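Local structure of 3-deoxy-d-manno-octulosonic-acid transferase (Acinetobacter baumannii, 4BFC) at residues 43-48 against 72-77; 48-53 against 131-136; 94-99 against 111-116; 157-162 against 179-184. The protein probably transfers Kdo from CMP-Kdo to a lipid A precursor in lipopolysaccharide assembly, the domain described here being the C-terminal part that binds CMP-Kdo. All coordinates share one frame; numbering follows the deposited sequence. Where two conformers were deposited one is given.

Interaction 1: 43-48 against 72-77; sequences QVVTIA and LVCIVV
Ile75 and Val44 meet on one face of the sheet formed by the parallel strands 43-48 and 72-77, and the isoleucine does most of the reaching. Its CB sits beside the hydroxyl of Thr46, 3.5 Å from OG1. CG1, anti to the carbonyl carbon (chi1 -62°), carries the chain back toward the start of the neighbouring strand, where it meets Val44 CG1. The extended chain then sets CD1 3.5 Å from Val44 CG1. Thr46 and Ile75 are bridge partners whose side chains lie alongside one another. The polar end of Thr46 is satisfied by Ser129, so the threonine can show its carbon neighbour a flank without burying an unpaired hydroxyl.

On the other face, Ile47 lies beside Val76. Its CD1 comes 3.6 Å from Val76 CG2 and nearly as close to CG1, so that it sits against both branches of the valine. Val45 CG2 rests 3.8 Å from Cys74 CB. This face packs on helices 54-68 and 185-197, which suits its beta-branched and small apolar residues.

Five backbone hydrogen bonds hold the register. Two are Val45 N to Val73 O, 3.0 Å and almost straight at 174°, and Ile75 N to Val45 O, 2.8 Å. Strand 43-50, helix 54-68 and strand 72-78 form a beta-alpha-beta unit in a parallel sheet with helices on both faces, the Rossmann-like arrangement of a GT-B glycosyltransferase domain.

Interaction 2: 48-53 against 131-136; sequences ASTHAP and VCFVGG
Ala48 and the chain around Gly135 are joined by two backbone hydrogen bonds. Ala48 N donates to Phe133 O at 2.9 Å, and Gly135 N donates to Ala48 O at 2.8 Å. They make up the single parallel bridge between these segments, Ala48 with Val134, after which the two chains stop pairing with each other; Thr50 pairs with Arg79 instead.

Close backbone packing follows. Ser49 turns the chain a corner and brings its O to 3.4 Å from Gly135 C. Gly135 CA passes 4.3 Å from Thr50 CA, an approach made possible by the lack of a side chain, and Gly136 has a positive phi (70°), which glycine adopts readily. Such loops at the carboxyl ends of parallel strands are where Rossmann-like domains usually bind their ligands. A sulfate ion about 3 Å from the His51 side chain probably comes from the crystallisation liquor and may only mark a pocket.

Side-chain contacts are few. With CG anti to its carbonyl carbon (chi1 -61°), His51 brings CD2 to 3.5 Å from Gly136 CA, meeting it obliquely, while Ser49 O lies in the ring plane at its edge. His51 NE2 is hydrogen-bonded to His145 NE2. Thr50 CG2 approaches the edge of the Phe133 ring at CE2, 4.5 Å away, and its hydroxyl bonds to Glu55.

Interaction 3: 94-99 against 111-116; sequences LNLITH and TQVYLA
Ile97 O receives two N-H groups from the segment 111-116, Gln112 N at 2.9 Å and Val113 N at 3.0 Å. Beyond this fork the chains run as a short parallel pair. Thr98 faces Val113 and His99 faces Tyr114, with His99 N bonded to Val113 O and Leu115 N to His99 O at 2.8 Å. Residues 94-96 come off a helix whose end is closed by a Schellman motif at Asn95.

Gln112 is the side chain that fastens this approach to the sheet. Its chain is extended beyond CG, and Ile97 N donates to Gln112 OE1 at 2.9 Å, in the plane of the amide carbonyl and on a lone pair. A water 2.6 Å from Gln112 OE1 can donate to it, though it has more acceptors nearby than protons, while NE2 bonds to Leu66 and Asn67. Leu96 crosses the glutamine at about a right angle and sets CD1 3.9 Å from Val113 CG2, apolar against apolar near helix 54-68. Thr98 OG1 donates to Leu96 O from above the carbonyl plane; with OG1 anti to the carbonyl carbon (chi1 -51°), Thr98 turns CG2 to 4.1 Å from Leu115 CB.

Because a primary amide can both accept and donate, one buried glutamine satisfies the backbone N-H of Ile97, just before the strand begins, and two acceptors of helix 54-68, linking the outermost strand within this chain to that helix.

Interaction 4: 157-162 against 179-184; sequences TVVGPR and VLIAQD
Arg162 and Gln183 are bridged by a water that lies in plane at the edge of the Arg162 guanidinium. It accepts from Arg162 NH2 at 2.9 Å and donates to Gln183 O at 2.8 Å, linking the two loops that follow the strands. Over one face of the guanidinium sits Pro161 CD, 4.0 Å above the plane and offset toward the rim; NH2 and NE also bond to the carbonyls of Leu138 and Asn139. Strand 157-159, helix 167-175 and strand 180-181 form a beta-alpha-beta unit at one edge of the parallel sheet within this chain.

Backbone bonds join Leu180 N to Thr157 O, Val159 N to Leu180 O, and Ala182 N to Val159 O at 2.8 Å. On one face Val158 CG1, anti to the backbone N (chi1 -177°), reaches Ala182 CB at 3.7 Å. The small alanine suits this spot, where helix 185-197 closes in. On the other face Ile181 lies against helix 167-175, and its bent chain brings CD1 to Val159 CG2 at 3.3 Å, tighter than usual for two methyls.

Proline, lacking an N-H, offers only carbon to the carbonyl across from it: Pro161 CD stands 3.2 Å from Ala182 O, a buried oxygen with no hydrogen-bonding partner in the model.

In the fold
The four contacts cross one parallel sheet in the order 3, 1, 2, 4, and each touches the next. Interactions 1 and 2 share Ala48 and strand 43-50, with Thr46 O 2.8 Å from Phe133 N. Interaction 3 joins interaction 1 through Cys74 O and Tyr114 N, 2.9 Å apart, and interaction 4 joins interaction 2 through Val134 N and Val158 O, also 2.9 Å apart. The centres of interactions 3 and 4 lie about 23 Å apart. Interaction 2 lies at the carboxyl ends of the strands, where ligands usually bind in such folds; a sulfate, probably from the crystallisation liquor, lies about 3 Å from the His51 side chain there. Interaction 1 lies in the sheet's interior.

Interaction 1: 43-48 against 72-77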
loop_
_atom_site.group_PDB
_atom_site.type_symbol
_atom_site.label_atom_id
_atom_site.label_comp_id
_atom_site.label_asym_id
_atom_site.label_seq_id
_atom_site.Cartn_x
_atom_site.Cartn_y
_atom_site.Cartn_z
ATOM N N GLN A 43 -14.641 24.175 -16.956
ATOM C CA GLN A 43 -15.174 22.798 -16.805
ATOM C C GLN A 43 -14.062 21.958 -16.171
ATOM O O GLN A 43 -13.040 21.693 -16.798
ATOM C CB GLN A 43 -15.579 22.204 -18.128
ATOM C CG GLN A 43 -16.785 22.888 -18.698
ATOM C CD GLN A 43 -17.090 22.386 -20.098
ATOM O OE1 GLN A 43 -16.200 22.234 -20.948
ATOM N NE2 GLN A 43 -18.349 22.080 -20.324
ATOM N N VAL A 44 -14.323 21.570 -14.907
ATOM C CA VAL A 44 -13.292 20.864 -14.108
ATOM C C VAL A 44 -13.503 19.344 -14.195
ATOM O O VAL A 44 -14.607 18.849 -13.809
ATOM C CB VAL A 44 -13.388 21.266 -12.640
ATOM C CG1 VAL A 44 -12.311 20.522 -11.825
ATOM C CG2 VAL A 44 -13.148 22.796 -12.581
ATOM N N VAL A 45 -12.494 18.671 -14.746
ATOM C CA VAL A 45 -12.509 17.193 -14.871
ATOM C C VAL A 45 -11.404 16.665 -13.951
ATOM O O VAL A 45 -10.272 17.199 -14.013
ATOM C CB VAL A 45 -12.366 16.737 -16.352
ATOM C CG1 VAL A 45 -13.419 17.476 -17.206
ATOM C CG2 VAL A 45 -10.994 16.961 -16.990
ATOM N N THR A 46 -11.712 15.603 -13.205
ATOM C CA THR A 46 -10.709 15.177 -12.198
ATOM C C THR A 46 -10.313 13.704 -12.367
ATOM O O THR A 46 -11.235 12.817 -12.506
ATOM C CB THR A 46 -11.332 15.465 -10.833
ATOM O OG1 THR A 46 -11.401 16.877 -10.665
ATOM C CG2 THR A 46 -10.512 14.886 -9.625
ATOM N N ILE A 47 -9.029 13.369 -12.347
ATOM C CA ILE A 47 -8.619 11.997 -12.287
ATOM C C ILE A 47 -8.063 11.777 -10.858
ATOM O O ILE A 47 -7.128 12.456 -10.433
ATOM C CB ILE A 47 -7.609 11.510 -13.335
ATOM C CG1 ILE A 47 -6.289 12.309 -13.258
ATOM C CG2 ILE A 47 -8.201 11.665 -14.746
ATOM C CD1 ILE A 47 -5.259 11.994 -14.342
ATOM N N ALA A 48 -8.712 10.878 -10.164
ATOM C CA ALA A 48 -8.535 10.762 -8.693
ATOM C C ALA A 48 -8.003 9.420 -8.326
ATOM O O ALA A 48 -8.408 8.394 -8.881
ATOM C CB ALA A 48 -9.869 11.007 -7.997
ATOM N N LEU A 72 -11.506 24.067 -20.260
ATOM C CA LEU A 72 -11.370 22.753 -19.540
ATOM C C LEU A 72 -10.155 22.882 -18.619
ATOM O O LEU A 72 -9.170 23.533 -18.967
ATOM C CB LEU A 72 -11.069 21.621 -20.546
ATOM C CG LEU A 72 -12.242 21.081 -21.346
ATOM C CD1 LEU A 72 -11.705 20.177 -22.429
ATOM C CD2 LEU A 72 -13.133 20.251 -20.423
ATOM N N VAL A 73 -10.161 22.159 -17.507
ATOM C CA VAL A 73 -8.916 22.028 -16.714
ATOM C C VAL A 73 -9.074 20.695 -16.052
ATOM O O VAL A 73 -10.196 20.325 -15.646
ATOM C CB VAL A 73 -8.816 23.111 -15.643
ATOM C CG1 VAL A 73 -10.081 23.262 -14.757
ATOM C CG2 VAL A 73 -7.518 22.935 -14.850
ATOM N N CYS A 74 -7.958 19.987 -16.004
ATOM C CA CYS A 74 -7.948 18.628 -15.341
ATOM C C CYS A 74 -7.215 18.703 -14.021
ATOM O O CYS A 74 -6.051 19.013 -13.989
ATOM C CB CYS A 74 -7.301 17.648 -16.243
ATOM S SG CYS A 74 -7.244 16.001 -15.569
ATOM N N ILE A 75 -7.914 18.323 -12.962
ATOM C CA ILE A 75 -7.274 18.127 -11.639
ATOM C C ILE A 75 -6.724 16.690 -11.584
ATOM O O ILE A 75 -7.491 15.735 -11.884
ATOM C CB ILE A 75 -8.271 18.408 -10.493
ATOM C CG1 ILE A 75 -8.756 19.879 -10.537
ATOM C CG2 ILE A 75 -7.586 18.023 -9.124
ATOM C CD1 ILE A 75 -9.716 20.278 -9.419
ATOM N N VAL A 76 -5.462 16.497 -11.173
ATOM C CA VAL A 76 -4.840 15.134 -11.094
ATOM C C VAL A 76 -4.449 14.860 -9.630
ATOM O O VAL A 76 -3.750 15.674 -9.043
ATOM C CB VAL A 76 -3.591 15.046 -12.014
ATOM C CG1 VAL A 76 -3.012 13.659 -11.904
ATOM C CG2 VAL A 76 -4.039 15.295 -13.472
ATOM N N VAL A 77 -4.963 13.758 -9.067
ATOM C CA VAL A 77 -4.724 13.438 -7.649
ATOM C C VAL A 77 -4.093 12.035 -7.601
ATOM O O VAL A 77 -4.803 11.019 -7.501
ATOM C CB VAL A 77 -6.017 13.509 -6.806
ATOM C CG1 VAL A 77 -5.650 13.497 -5.305
ATOM C CG2 VAL A 77 -6.939 14.667 -7.233
#

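Interaction 2: 48-53 against 131-136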
loop_
_atom_site.group_PDB
_atom_site.type_symbol
_atom_site.label_atom_id
_atom_site.label_comp_id
_atom_site.label_asym_id
_atom_site.label_seq_id
_atom_site.Cartn_x
_atom_site.Cartn_y
_atom_site.Cartn_z
ATOM N N ALA A 48 -8.712 10.878 -10.164
ATOM C CA ALA A 48 -8.535 10.762 -8.693
ATOM C C ALA A 48 -8.003 9.420 -8.326
ATOM O O ALA A 48 -8.408 8.394 -8.881
ATOM C CB ALA A 48 -9.869 11.007 -7.997
ATOM N N SER A 49 -7.085 9.420 -7.347
ATOM C CA SER A 49 -6.466 8.149 -6.898
ATOM C C SER A 49 -5.828 7.334 -8.031
ATOM O O SER A 49 -6.006 6.113 -8.131
ATOM C CB SER A 49 -7.460 7.319 -6.106
ATOM O OG SER A 49 -7.862 8.045 -4.966
ATOM N N THR A 50 -5.077 8.015 -8.872
ATOM C CA THR A 50 -4.505 7.422 -10.064
ATOM C C THR A 50 -3.222 6.672 -9.745
ATOM O O THR A 50 -2.489 6.970 -8.782
ATOM C CB THR A 50 -4.204 8.474 -11.158
ATOM O OG1 THR A 50 -3.460 9.552 -10.593
ATOM C CG2 THR A 50 -5.545 9.018 -11.739
ATOM N N HIS A 51 -2.969 5.673 -10.590
ATOM C CA HIS A 51 -1.729 4.877 -10.677
ATOM C C HIS A 51 -1.155 4.938 -12.068
ATOM O O HIS A 51 -1.929 5.163 -13.026
ATOM C CB HIS A 51 -2.037 3.398 -10.419
ATOM C CG HIS A 51 -2.614 3.070 -9.053
ATOM N ND1 HIS A 51 -2.094 2.094 -8.273
ATOM C CD2 HIS A 51 -3.687 3.612 -8.349
ATOM C CE1 HIS A 51 -2.867 1.991 -7.148
ATOM N NE2 HIS A 51 -3.809 2.915 -7.196
ATOM N N ALA A 52 0.154 4.646 -12.227
ATOM C CA ALA A 52 0.775 4.532 -13.562
ATOM C C ALA A 52 0.090 3.346 -14.256
ATOM O O ALA A 52 -0.142 2.304 -13.632
ATOM C CB ALA A 52 2.250 4.272 -13.453
ATOM N N PRO A 53 -0.226 3.459 -15.548
ATOM C CA PRO A 53 0.068 4.522 -16.550
ATOM C C PRO A 53 -1.178 5.397 -16.791
ATOM O O PRO A 53 -1.303 6.069 -17.835
ATOM C CB PRO A 53 0.363 3.681 -17.803
ATOM C CG PRO A 53 -0.639 2.615 -17.707
ATOM C CD PRO A 53 -0.718 2.237 -16.225
ATOM N N VAL A 131 -16.971 16.377 -13.504
ATOM C CA VAL A 131 -16.985 14.938 -13.713
ATOM C C VAL A 131 -15.670 14.414 -13.138
ATOM O O VAL A 131 -14.676 15.166 -13.008
ATOM C CB VAL A 131 -17.046 14.500 -15.231
ATOM C CG1 VAL A 131 -18.381 14.878 -15.908
ATOM C CG2 VAL A 131 -15.864 15.043 -16.041
ATOM N N CYS A 132 -15.654 13.119 -12.894
ATOM C CA CYS A 132 -14.431 12.512 -12.429
ATOM C C CYS A 132 -14.217 11.098 -12.956
ATOM O O CYS A 132 -15.104 10.476 -13.546
ATOM C CB CYS A 132 -14.376 12.546 -10.874
ATOM S SG CYS A 132 -15.331 11.238 -10.080
ATOM N N PHE A 133 -12.983 10.650 -12.816
ATOM C CA PHE A 133 -12.574 9.277 -13.011
ATOM C C PHE A 133 -11.820 8.794 -11.746
ATOM O O PHE A 133 -10.912 9.449 -11.291
ATOM C CB PHE A 133 -11.603 9.234 -14.184
ATOM C CG PHE A 133 -10.825 7.939 -14.336
ATOM C CD1 PHE A 133 -11.366 6.751 -14.863
ATOM C CD2 PHE A 133 -9.522 7.860 -13.785
ATOM C CE1 PHE A 133 -10.585 5.585 -14.952
ATOM C CE2 PHE A 133 -8.736 6.692 -13.855
ATOM C CZ PHE A 133 -9.270 5.527 -14.488
ATOM N N VAL A 134 -12.231 7.639 -11.238
ATOM C CA VAL A 134 -11.601 7.019 -10.046
ATOM C C VAL A 134 -10.650 5.933 -10.509
ATOM O O VAL A 134 -11.051 4.919 -11.109
ATOM C CB VAL A 134 -12.640 6.481 -9.028
ATOM C CG1 VAL A 134 -11.865 5.823 -7.833
ATOM C CG2 VAL A 134 -13.515 7.653 -8.533
ATOM N N GLY A 135 -9.379 6.179 -10.202
ATOM C CA GLY A 135 -8.254 5.384 -10.727
ATOM C C GLY A 135 -7.946 4.070 -9.996
ATOM O O GLY A 135 -8.734 3.500 -9.198
ATOM N N GLY A 136 -6.754 3.565 -10.268
ATOM C CA GLY A 136 -6.506 2.191 -9.841
ATOM C C GLY A 136 -7.303 1.175 -10.657
ATOM O O GLY A 136 -7.364 0.006 -10.290
#

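Interaction 3: 94-99 against 111-116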
loop_
_atom_site.group_PDB
_atom_site.type_symbol
_atom_site.label_atom_id
_atom_site.label_comp_id
_atom_site.label_asym_id
_atom_site.label_seq_id
_atom_site.Cartn_x
_atom_site.Cartn_y
_atom_site.Cartn_z
ATOM N N LEU A 94 4.123 16.391 -21.605
ATOM C CA LEU A 94 2.991 16.483 -22.481
ATOM C C LEU A 94 2.791 17.933 -22.908
ATOM O O LEU A 94 1.819 18.242 -23.588
ATOM C CB LEU A 94 1.736 15.890 -21.792
ATOM C CG LEU A 94 1.555 14.396 -22.040
ATOM C CD1 LEU A 94 0.513 13.846 -21.071
ATOM C CD2 LEU A 94 1.150 13.995 -23.463
ATOM N N ASN A 95 3.692 18.813 -22.487
ATOM C CA ASN A 95 3.596 20.279 -22.735
ATOM C C ASN A 95 2.293 20.944 -22.287
ATOM O O ASN A 95 1.716 21.774 -22.998
ATOM C CB ASN A 95 3.904 20.594 -24.210
ATOM C CG ASN A 95 5.276 20.120 -24.607
ATOM O OD1 ASN A 95 6.253 20.427 -23.935
ATOM N ND2 ASN A 95 5.367 19.363 -25.704
ATOM N N LEU A 96 1.810 20.581 -21.094
ATOM C CA LEU A 96 0.576 21.115 -20.609
ATOM C C LEU A 96 0.959 22.073 -19.500
ATOM O O LEU A 96 1.872 21.738 -18.704
ATOM C CB LEU A 96 -0.329 19.967 -20.071
ATOM C CG LEU A 96 -0.823 18.949 -21.115
ATOM C CD1 LEU A 96 -1.440 17.696 -20.461
ATOM C CD2 LEU A 96 -1.807 19.660 -22.041
ATOM N N ILE A 97 0.308 23.218 -19.427
ATOM C CA ILE A 97 0.568 24.196 -18.378
ATOM C C ILE A 97 0.054 23.605 -17.057
ATOM O O ILE A 97 -1.166 23.384 -16.921
ATOM C CB ILE A 97 -0.068 25.564 -18.681
ATOM C CG1 ILE A 97 0.609 26.206 -19.919
ATOM C CG2 ILE A 97 -0.016 26.475 -17.444
ATOM C CD1 ILE A 97 -0.116 27.416 -20.481
ATOM N N THR A 98 0.946 23.412 -16.076
ATOM C CA THR A 98 0.631 22.652 -14.838
ATOM C C THR A 98 1.025 23.441 -13.586
ATOM O O THR A 98 2.172 23.925 -13.506
ATOM C CB THR A 98 1.407 21.325 -14.857
ATOM O OG1 THR A 98 1.183 20.634 -16.098
ATOM C CG2 THR A 98 1.009 20.335 -13.645
ATOM N N HIS A 99 0.063 23.657 -12.704
ATOM C CA HIS A 99 0.243 24.308 -11.410
ATOM C C HIS A 99 0.048 23.306 -10.319
ATOM O O HIS A 99 -0.614 22.234 -10.505
ATOM C CB HIS A 99 -0.673 25.514 -11.309
ATOM C CG HIS A 99 -0.380 26.523 -12.379
ATOM N ND1 HIS A 99 0.855 27.091 -12.542
ATOM C CD2 HIS A 99 -1.155 26.956 -13.442
ATOM C CE1 HIS A 99 0.815 27.900 -13.639
ATOM N NE2 HIS A 99 -0.400 27.805 -14.179
ATOM N N THR A 111 -4.088 27.633 -16.676
ATOM C CA THR A 111 -3.818 26.290 -16.173
ATOM C C THR A 111 -4.594 25.261 -16.934
ATOM O O THR A 111 -5.835 25.391 -17.090
ATOM C CB THR A 111 -4.302 26.176 -14.749
ATOM O OG1 THR A 111 -3.636 27.151 -13.957
ATOM C CG2 THR A 111 -4.009 24.725 -14.223
ATOM N N GLN A 112 -3.879 24.249 -17.354
ATOM C CA GLN A 112 -4.470 23.140 -18.130
ATOM C C GLN A 112 -4.600 21.946 -17.202
ATOM O O GLN A 112 -5.550 21.159 -17.316
ATOM C CB GLN A 112 -3.606 22.803 -19.309
ATOM C CG GLN A 112 -3.613 23.920 -20.370
ATOM C CD GLN A 112 -2.843 23.563 -21.643
ATOM O OE1 GLN A 112 -1.601 23.362 -21.629
ATOM N NE2 GLN A 112 -3.571 23.440 -22.757
ATOM N N VAL A 113 -3.589 21.764 -16.343
ATOM C CA VAL A 113 -3.642 20.628 -15.371
ATOM C C VAL A 113 -3.317 21.234 -14.004
ATOM O O VAL A 113 -2.350 21.987 -13.870
ATOM C CB VAL A 113 -2.603 19.539 -15.701
ATOM C CG1 VAL A 113 -2.589 18.400 -14.623
ATOM C CG2 VAL A 113 -2.860 18.950 -17.095
ATOM N N TYR A 114 -4.120 20.915 -13.010
ATOM C CA TYR A 114 -3.781 21.251 -11.673
ATOM C C TYR A 114 -3.364 19.973 -10.973
ATOM O O TYR A 114 -4.203 19.082 -10.773
ATOM C CB TYR A 114 -5.010 21.852 -11.006
ATOM C CG TYR A 114 -4.683 22.450 -9.672
ATOM C CD1 TYR A 114 -3.859 23.579 -9.565
ATOM C CD2 TYR A 114 -5.164 21.852 -8.486
ATOM C CE1 TYR A 114 -3.560 24.137 -8.300
ATOM C CE2 TYR A 114 -4.915 22.403 -7.230
ATOM C CZ TYR A 114 -4.055 23.535 -7.150
ATOM O OH TYR A 114 -3.816 24.058 -5.891
ATOM N N LEU A 115 -2.074 19.889 -10.646
ATOM C CA LEU A 115 -1.604 18.724 -9.869
ATOM C C LEU A 115 -1.889 18.953 -8.386
ATOM O O LEU A 115 -1.291 19.859 -7.715
ATOM C CB LEU A 115 -0.157 18.486 -10.124
ATOM C CG LEU A 115 0.512 17.356 -9.370
ATOM C CD1 LEU A 115 -0.169 15.981 -9.643
ATOM C CD2 LEU A 115 1.982 17.292 -9.810
ATOM N N ALA A 116 -2.837 18.185 -7.863
ATOM C CA ALA A 116 -3.233 18.278 -6.475
ATOM C C ALA A 116 -2.349 17.385 -5.582
ATOM O O ALA A 116 -2.760 16.330 -5.024
ATOM C CB ALA A 116 -4.765 18.026 -6.296
HETATM O O HOH W 1 -0.043 24.548 -23.302
#

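Interaction 4: 157-162 against 179-184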
loop_
_atom_site.group_PDB
_atom_site.type_symbol
_atom_site.label_atom_id
_atom_site.label_comp_id
_atom_site.label_asym_id
_atom_site.label_seq_id
_atom_site.Cartn_x
_atom_site.Cartn_y
_atom_site.Cartn_z
ATOM N N THR A 157 -19.387 9.869 -12.230
ATOM C CA THR A 157 -18.153 9.076 -11.951
ATOM C C THR A 157 -17.884 7.998 -13.002
ATOM O O THR A 157 -18.786 7.226 -13.379
ATOM C CB THR A 157 -18.213 8.447 -10.541
ATOM O OG1 THR A 157 -18.352 9.513 -9.589
ATOM C CG2 THR A 157 -16.899 7.598 -10.183
ATOM N N VAL A 158 -16.672 7.981 -13.518
ATOM C CA VAL A 158 -16.211 6.941 -14.436
ATOM C C VAL A 158 -15.170 6.071 -13.760
ATOM O O VAL A 158 -14.328 6.598 -13.028
ATOM C CB VAL A 158 -15.602 7.581 -15.713
ATOM C CG1 VAL A 158 -15.158 6.541 -16.738
ATOM C CG2 VAL A 158 -16.522 8.675 -16.324
ATOM N N VAL A 159 -15.244 4.757 -13.948
ATOM C CA VAL A 159 -14.164 3.843 -13.584
ATOM C C VAL A 159 -13.751 2.995 -14.765
ATOM O O VAL A 159 -14.536 2.823 -15.710
ATOM C CB VAL A 159 -14.503 2.950 -12.330
ATOM C CG1 VAL A 159 -14.752 3.833 -11.112
ATOM C CG2 VAL A 159 -15.681 2.023 -12.617
ATOM N N GLY A 160 -12.507 2.505 -14.760
ATOM C CA GLY A 160 -12.031 1.505 -15.672
ATOM C C GLY A 160 -12.617 0.142 -15.323
ATOM O O GLY A 160 -13.329 0.006 -14.340
ATOM N N PRO A 161 -12.236 -0.890 -16.113
ATOM C CA PRO A 161 -12.890 -2.208 -15.978
ATOM C C PRO A 161 -12.340 -3.021 -14.816
ATOM O O PRO A 161 -13.031 -3.951 -14.325
ATOM C CB PRO A 161 -12.564 -2.899 -17.313
ATOM C CG PRO A 161 -11.642 -2.028 -18.055
ATOM C CD PRO A 161 -11.333 -0.795 -17.257
ATOM N N ARG A 162 -11.124 -2.646 -14.355
ATOM C CA ARG A 162 -10.473 -3.402 -13.232
ATOM C C ARG A 162 -10.783 -2.795 -11.848
ATOM O O ARG A 162 -9.979 -2.050 -11.278
ATOM C CB ARG A 162 -9.021 -3.650 -13.539
ATOM C CG ARG A 162 -8.860 -4.687 -14.683
ATOM C CD ARG A 162 -7.516 -4.534 -15.345
ATOM N NE ARG A 162 -7.270 -3.285 -16.117
ATOM C CZ ARG A 162 -7.678 -3.074 -17.374
ATOM N NH1 ARG A 162 -8.396 -4.030 -17.970
ATOM N NH2 ARG A 162 -7.437 -1.907 -18.029
ATOM N N VAL A 179 -23.223 4.691 -12.574
ATOM C CA VAL A 179 -21.761 4.821 -12.719
ATOM C C VAL A 179 -21.389 4.436 -14.155
ATOM O O VAL A 179 -22.025 3.547 -14.782
ATOM C CB VAL A 179 -21.000 3.922 -11.721
ATOM C CG1 VAL A 179 -21.115 2.437 -12.074
ATOM C CG2 VAL A 179 -19.511 4.344 -11.665
ATOM N N LEU A 180 -20.418 5.122 -14.708
ATOM C CA LEU A 180 -19.988 4.891 -16.060
ATOM C C LEU A 180 -18.720 4.068 -16.128
ATOM O O LEU A 180 -17.686 4.351 -15.484
ATOM C CB LEU A 180 -19.828 6.223 -16.835
ATOM C CG LEU A 180 -21.167 7.019 -16.798
ATOM C CD1 LEU A 180 -20.900 8.493 -17.035
ATOM C CD2 LEU A 180 -22.101 6.518 -17.859
ATOM N N ILE A 181 -18.772 2.997 -16.902
ATOM C CA ILE A 181 -17.598 2.178 -17.086
ATOM C C ILE A 181 -16.845 2.435 -18.410
ATOM O O ILE A 181 -17.394 2.320 -19.547
ATOM C CB ILE A 181 -17.968 0.661 -16.945
ATOM C CG1 ILE A 181 -18.810 0.461 -15.690
ATOM C CG2 ILE A 181 -16.716 -0.181 -17.012
ATOM C CD1 ILE A 181 -18.018 0.554 -14.378
ATOM N N ALA A 182 -15.607 2.881 -18.281
ATOM C CA ALA A 182 -14.694 3.028 -19.418
ATOM C C ALA A 182 -13.823 1.832 -19.729
ATOM O O ALA A 182 -13.124 1.303 -18.873
ATOM C CB ALA A 182 -13.818 4.274 -19.309
ATOM N N GLN A 183 -13.716 1.453 -20.987
ATOM C CA GLN A 183 -12.767 0.378 -21.329
ATOM C C GLN A 183 -11.299 0.807 -21.468
ATOM O O GLN A 183 -10.386 -0.022 -21.265
ATOM C CB GLN A 183 -13.258 -0.413 -22.623
ATOM C CG GLN A 183 -14.624 -1.091 -22.422
ATOM C CD GLN A 183 -14.628 -2.074 -21.269
ATOM O OE1 GLN A 183 -15.517 -2.052 -20.422
ATOM N NE2 GLN A 183 -13.622 -2.930 -21.223
ATOM N N ASP A 184 -11.036 2.076 -21.791
ATOM C CA ASP A 184 -9.693 2.618 -21.972
ATOM C C ASP A 184 -9.732 4.158 -21.768
ATOM O O ASP A 184 -10.817 4.703 -21.525
ATOM C CB ASP A 184 -9.032 2.257 -23.308
ATOM C CG ASP A 184 -9.902 2.665 -24.512
ATOM O OD1 ASP A 184 -10.720 3.613 -24.425
ATOM O OD2 ASP A 184 -9.749 2.005 -25.543
HETATM O O HOH W 2 -7.892 -1.131 -20.740
#